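Local coordinates for metagenomic carboxyl esterase MGS0156 (Uncultured organism, PDB 5D8M), which probably hydrolyses carboxylic esters as a serine hydrolase of the alpha/beta-hydrolase type, at residues 192-206 with 217-229. Residues are numbered along the deposited sequence; the frame is centred on the assembly and turned at random.
Sequences PLAETFSDGLLRFAE and EGTEALDSLKRAY
Glu206 reaches across to the start of helix 220-223 and accepts a hydrogen bond from Ala221 N on the syn lone pair of OE2, at 3.0 Å but with a bent N-H...O angle of 139°. A bend at chi2 (-93°) turns the carboxylate back over the backbone of Gly218 and Thr219, and its CG lies 3.3 Å from Gly218 O. A negative group suits this first turn, where the N-H of Ala221 points back toward the helix start and lacks an acceptor within the helix; the partial positive charge there may favour it. Thr219, at the N-cap position, makes no capping bond: its OG1 donates to Asp223 OD1 from above the carboxylate plane. Glu206 instead supplies the acceptor for Ala221 N. Ala221 CB lies 3.3 Å from Glu206 OE2, a closeness that a small side chain permits.

Beside this polar end, the methyl CG2 of Thr219 fits against Leu202 CB and Arg203 CG, 3.8 Å from each. Leu202 then extends CD2 to Leu222 CG at 4.0 Å, the two branched chains crossing obliquely. Further along, Ala194 points its methyl at the turn 223-226, with CB 3.6 Å from Leu225 O; a short side chain suits so close a backbone. On the solvent-facing side, Glu195 crosses the extended Lys226 at about a right angle, Glu195 OE2 lying 3.4 Å from Lys226 CD, while the charged ends stay beyond salt-bridge distance. A water links Glu195 OE2 to Ala228 N, and Lys226 NZ makes a weak salt bridge to Asp223. Arg227 passes Pro192 with its guanidinium, whose main partner is Asp283.

Both segments belong to the long connection between neighbouring parallel strands 178-184 and 244-248, a helical insertion consistent with the cap regions of alpha/beta-hydrolases.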
loop_
_atom_site.group_PDB
_atom_site.type_symbol
_atom_site.label_atom_id
_atom_site.label_comp_id
_atom_site.label_asym_id
_atom_site.label_seq_id
_atom_site.Cartn_x
_atom_site.Cartn_y
_atom_site.Cartn_z
ATOM N N PRO A 192 -5.489 -1.108 14.524
ATOM C CA PRO A 192 -5.865 -1.599 15.847
ATOM C C PRO A 192 -6.027 -3.122 15.887
ATOM O O PRO A 192 -5.966 -3.711 16.962
ATOM C CB PRO A 192 -7.198 -0.892 16.132
ATOM C CG PRO A 192 -7.676 -0.391 14.814
ATOM C CD PRO A 192 -6.502 -0.220 13.932
ATOM N N LEU A 193 -6.204 -3.751 14.736
ATOM C CA LEU A 193 -6.341 -5.208 14.696
ATOM C C LEU A 193 -5.061 -5.899 15.171
ATOM O O LEU A 193 -5.117 -7.003 15.686
ATOM C CB LEU A 193 -6.690 -5.675 13.284
ATOM C CG LEU A 193 -8.055 -5.214 12.760
ATOM C CD1 LEU A 193 -8.213 -5.615 11.303
ATOM C CD2 LEU A 193 -9.212 -5.748 13.589
ATOM N N ALA A 194 -3.908 -5.251 15.015
ATOM C CA ALA A 194 -2.665 -5.862 15.485
ATOM C C ALA A 194 -2.692 -6.083 17.004
ATOM O O ALA A 194 -2.015 -6.965 17.531
ATOM C CB ALA A 194 -1.448 -5.016 15.076
ATOM N N GLU A 195 -3.496 -5.309 17.712
ATOM C CA GLU A 195 -3.588 -5.486 19.157
ATOM C C GLU A 195 -4.784 -6.335 19.558
ATOM O O GLU A 195 -4.866 -6.785 20.689
ATOM C CB GLU A 195 -3.674 -4.131 19.860
ATOM C CG GLU A 195 -2.377 -3.339 19.877
ATOM C CD GLU A 195 -1.510 -3.632 21.087
ATOM O OE1 GLU A 195 -1.696 -4.690 21.734
ATOM O OE2 GLU A 195 -0.637 -2.789 21.395
ATOM N N THR A 196 -5.714 -6.551 18.639
ATOM C CA THR A 196 -6.990 -7.202 18.980
ATOM C C THR A 196 -6.856 -8.660 19.431
ATOM O O THR A 196 -7.600 -9.119 20.295
ATOM C CB THR A 196 -7.967 -7.154 17.782
ATOM O OG1 THR A 196 -8.209 -5.793 17.426
ATOM C CG2 THR A 196 -9.289 -7.802 18.122
ATOM N N PHE A 197 -5.911 -9.394 18.856
ATOM C CA PHE A 197 -5.841 -10.829 19.131
ATOM C C PHE A 197 -4.712 -11.213 20.096
ATOM O O PHE A 197 -3.717 -10.501 20.221
ATOM C CB PHE A 197 -5.742 -11.576 17.802
ATOM C CG PHE A 197 -6.827 -11.178 16.833
ATOM C CD1 PHE A 197 -8.146 -11.586 17.044
ATOM C CD2 PHE A 197 -6.548 -10.362 15.750
ATOM C CE1 PHE A 197 -9.157 -11.201 16.176
ATOM C CE2 PHE A 197 -7.559 -9.976 14.875
ATOM C CZ PHE A 197 -8.860 -10.393 15.089
ATOM N N SER A 198 -4.893 -12.327 20.800
ATOM C CA SER A 198 -3.989 -12.715 21.884
ATOM C C SER A 198 -2.562 -12.971 21.404
ATOM O O SER A 198 -2.347 -13.421 20.277
ATOM C CB SER A 198 -4.515 -13.966 22.600
ATOM O OG SER A 198 -4.144 -15.145 21.909
ATOM N N ASP A 199 -1.598 -12.687 22.280
ATOM C CA ASP A 199 -0.182 -12.932 22.008
ATOM C C ASP A 199 0.080 -14.392 21.661
ATOM O O ASP A 199 0.885 -14.691 20.780
ATOM C CB ASP A 199 0.675 -12.530 23.215
ATOM C CG ASP A 199 0.661 -11.032 23.474
ATOM O OD1 ASP A 199 0.503 -10.257 22.502
ATOM O OD2 ASP A 199 0.800 -10.632 24.653
ATOM N N GLY A 200 -0.598 -15.295 22.367
ATOM C CA GLY A 200 -0.472 -16.721 22.113
ATOM C C GLY A 200 -0.796 -17.059 20.669
ATOM O O GLY A 200 -0.035 -17.754 19.990
ATOM N N LEU A 201 -1.928 -16.543 20.202
ATOM C CA LEU A 201 -2.363 -16.733 18.826
ATOM C C LEU A 201 -1.371 -16.128 17.841
ATOM O O LEU A 201 -1.016 -16.756 16.847
ATOM C CB LEU A 201 -3.741 -16.115 18.625
ATOM C CG LEU A 201 -4.426 -16.329 17.278
ATOM C CD1 LEU A 201 -4.581 -17.816 17.008
ATOM C CD2 LEU A 201 -5.798 -15.641 17.289
ATOM N N LEU A 202 -0.930 -14.907 18.122
ATOM C CA LEU A 202 0.058 -14.252 17.272
ATOM C C LEU A 202 1.395 -15.017 17.278
ATOM O O LEU A 202 2.034 -15.169 16.237
ATOM C CB LEU A 202 0.252 -12.801 17.719
ATOM C CG LEU A 202 -1.038 -11.958 17.705
ATOM C CD1 LEU A 202 -0.817 -10.524 18.217
ATOM C CD2 LEU A 202 -1.672 -11.949 16.309
ATOM N N ARG A 203 1.803 -15.519 18.442
ATOM C CA ARG A 203 3.072 -16.245 18.560
ATOM C C ARG A 203 3.064 -17.563 17.793
ATOM O O ARG A 203 4.064 -17.938 17.172
ATOM C CB ARG A 203 3.412 -16.521 20.024
ATOM C CG ARG A 203 3.989 -15.333 20.763
ATOM C CD ARG A 203 4.382 -15.714 22.182
ATOM N NE ARG A 203 4.695 -14.533 22.989
ATOM C CZ ARG A 203 5.153 -14.580 24.237
ATOM N NH1 ARG A 203 5.408 -13.452 24.895
ATOM N NH2 ARG A 203 5.360 -15.754 24.829
ATOM N N PHE A 204 1.943 -18.274 17.861
ATOM C CA PHE A 204 1.795 -19.515 17.117
ATOM C C PHE A 204 1.821 -19.254 15.602
ATOM O O PHE A 204 2.437 -19.997 14.841
ATOM C CB PHE A 204 0.501 -20.216 17.525
ATOM C CG PHE A 204 -0.222 -20.856 16.382
ATOM C CD1 PHE A 204 0.230 -22.053 15.844
ATOM C CD2 PHE A 204 -1.358 -20.263 15.844
ATOM C CE1 PHE A 204 -0.428 -22.641 14.784
ATOM C CE2 PHE A 204 -2.032 -20.853 14.781
ATOM C CZ PHE A 204 -1.563 -22.042 14.250
ATOM N N ALA A 205 1.150 -18.192 15.169
ATOM C CA ALA A 205 1.114 -17.839 13.759
ATOM C C ALA A 205 2.513 -17.473 13.264
ATOM O O ALA A 205 2.890 -17.771 12.130
ATOM C CB ALA A 205 0.152 -16.680 13.526
ATOM N N GLU A 206 3.273 -16.809 14.126
ATOM C CA GLU A 206 4.624 -16.390 13.774
ATOM C C GLU A 206 5.550 -17.580 13.553
ATOM O O GLU A 206 6.382 -17.554 12.661
ATOM C CB GLU A 206 5.194 -15.486 14.863
ATOM C CG GLU A 206 4.640 -14.073 14.832
ATOM C CD GLU A 206 5.493 -13.127 14.007
ATOM O OE1 GLU A 206 6.397 -13.615 13.281
ATOM O OE2 GLU A 206 5.263 -11.900 14.111
ATOM N N GLU A 217 10.375 -14.264 14.912
ATOM C CA GLU A 217 10.631 -14.372 16.342
ATOM C C GLU A 217 9.564 -13.608 17.123
ATOM O O GLU A 217 9.148 -12.516 16.717
ATOM C CB GLU A 217 12.020 -13.836 16.691
ATOM C CG GLU A 217 13.159 -14.617 16.058
ATOM C CD GLU A 217 14.525 -14.110 16.482
ATOM O OE1 GLU A 217 14.596 -13.044 17.140
ATOM O OE2 GLU A 217 15.533 -14.781 16.160
ATOM N N GLY A 218 9.136 -14.183 18.242
ATOM C CA GLY A 218 8.135 -13.557 19.086
ATOM C C GLY A 218 6.917 -13.136 18.291
ATOM O O GLY A 218 6.262 -13.966 17.666
ATOM N N THR A 219 6.626 -11.837 18.307
ATOM C CA THR A 219 5.576 -11.281 17.468
ATOM C C THR A 219 6.118 -10.105 16.654
ATOM O O THR A 219 5.429 -9.101 16.489
ATOM C CB THR A 219 4.373 -10.803 18.297
ATOM O OG1 THR A 219 4.808 -9.793 19.220
ATOM C CG2 THR A 219 3.746 -11.972 19.068
ATOM N N GLU A 220 7.341 -10.242 16.140
ATOM C CA GLU A 220 8.044 -9.136 15.469
ATOM C C GLU A 220 7.243 -8.461 14.341
ATOM O O GLU A 220 7.213 -7.229 14.228
ATOM C CB GLU A 220 9.403 -9.623 14.926
ATOM C CG GLU A 220 9.363 -10.791 13.910
ATOM C CD GLU A 220 10.771 -11.177 13.384
ATOM O OE1 GLU A 220 11.306 -12.229 13.797
ATOM O OE2 GLU A 220 11.340 -10.435 12.551
ATOM N N ALA A 221 6.586 -9.257 13.514
ATOM C CA ALA A 221 5.816 -8.726 12.391
ATOM C C ALA A 221 4.622 -7.868 12.865
ATOM O O ALA A 221 4.396 -6.750 12.370
ATOM C CB ALA A 221 5.327 -9.873 11.510
ATOM N N LEU A 222 3.875 -8.393 13.834
ATOM C CA LEU A 222 2.728 -7.662 14.385
ATOM C C LEU A 222 3.150 -6.474 15.235
ATOM O O LEU A 222 2.466 -5.455 15.244
ATOM C CB LEU A 222 1.824 -8.583 15.221
ATOM C CG LEU A 222 0.830 -9.432 14.422
ATOM C CD1 LEU A 222 0.139 -8.618 13.334
ATOM C CD2 LEU A 222 1.562 -10.618 13.813
ATOM N N ASP A 223 4.269 -6.584 15.950
ATOM C CA ASP A 223 4.791 -5.437 16.705
ATOM C C ASP A 223 4.976 -4.219 15.801
ATOM O O ASP A 223 4.784 -3.070 16.210
ATOM C CB ASP A 223 6.130 -5.770 17.351
ATOM C CG ASP A 223 6.015 -6.810 18.444
ATOM O OD1 ASP A 223 4.890 -7.095 18.900
ATOM O OD2 ASP A 223 7.068 -7.354 18.834
ATOM N N SER A 224 5.356 -4.487 14.562
ATOM C CA SER A 224 5.619 -3.427 13.609
ATOM C C SER A 224 4.333 -2.749 13.157
ATOM O O SER A 224 4.377 -1.658 12.593
ATOM C CB SER A 224 6.375 -3.976 12.394
ATOM O OG SER A 224 7.666 -4.384 12.762
ATOM N N LEU A 225 3.206 -3.416 13.378
ATOM C CA LEU A 225 1.909 -2.908 12.944
ATOM C C LEU A 225 1.061 -2.324 14.075
ATOM O O LEU A 225 -0.069 -1.896 13.845
ATOM C CB LEU A 225 1.133 -4.023 12.238
ATOM C CG LEU A 225 1.809 -4.411 10.918
ATOM C CD1 LEU A 225 1.149 -5.652 10.279
ATOM C CD2 LEU A 225 1.757 -3.199 9.987
ATOM N N LYS A 226 1.582 -2.313 15.298
ATOM C CA LYS A 226 0.822 -1.744 16.412
ATOM C C LYS A 226 0.781 -0.232 16.297
ATOM O O LYS A 226 1.778 0.410 16.000
ATOM C CB LYS A 226 1.413 -2.156 17.768
ATOM C CG LYS A 226 1.202 -3.638 18.043
ATOM C CD LYS A 226 1.790 -4.104 19.348
ATOM C CE LYS A 226 1.622 -5.621 19.469
ATOM N NZ LYS A 226 2.113 -6.095 20.780
ATOM N N ARG A 227 -0.400 0.323 16.514
ATOM C CA ARG A 227 -0.618 1.746 16.384
ATOM C C ARG A 227 0.375 2.553 17.249
ATOM O O ARG A 227 0.986 3.501 16.767
ATOM C CB ARG A 227 -2.069 2.078 16.764
ATOM C CG ARG A 227 -2.341 3.556 16.892
ATOM C CD ARG A 227 -3.822 3.820 17.175
ATOM N NE ARG A 227 -4.626 3.622 15.976
ATOM C CZ ARG A 227 -5.936 3.802 15.924
ATOM N NH1 ARG A 227 -6.589 4.167 17.013
ATOM N NH2 ARG A 227 -6.590 3.613 14.785
ATOM N N ALA A 228 0.539 2.161 18.510
ATOM C CA ALA A 228 1.474 2.833 19.408
ATOM C C ALA A 228 2.892 2.863 18.809
ATOM O O ALA A 228 3.555 3.891 18.776
ATOM C CB ALA A 228 1.479 2.149 20.765
ATOM N N TYR A 229 3.335 1.732 18.293
ATOM C CA TYR A 229 4.655 1.660 17.697
ATOM C C TYR A 229 4.802 2.552 16.458
ATOM O O TYR A 229 5.765 3.305 16.321
ATOM C CB TYR A 229 4.956 0.217 17.337
ATOM C CG TYR A 229 6.383 -0.008 16.911
ATOM C CD1 TYR A 229 7.378 -0.233 17.858
ATOM C CD2 TYR A 229 6.732 -0.010 15.571
ATOM C CE1 TYR A 229 8.688 -0.450 17.472
ATOM C CE2 TYR A 229 8.029 -0.228 15.178
ATOM C CZ TYR A 229 9.006 -0.453 16.125
ATOM O OH TYR A 229 10.307 -0.669 15.722
HETATM O O HOH W 1 -0.914 0.016 19.933
HETATM O O HOH W 2 6.455 -16.776 18.073
#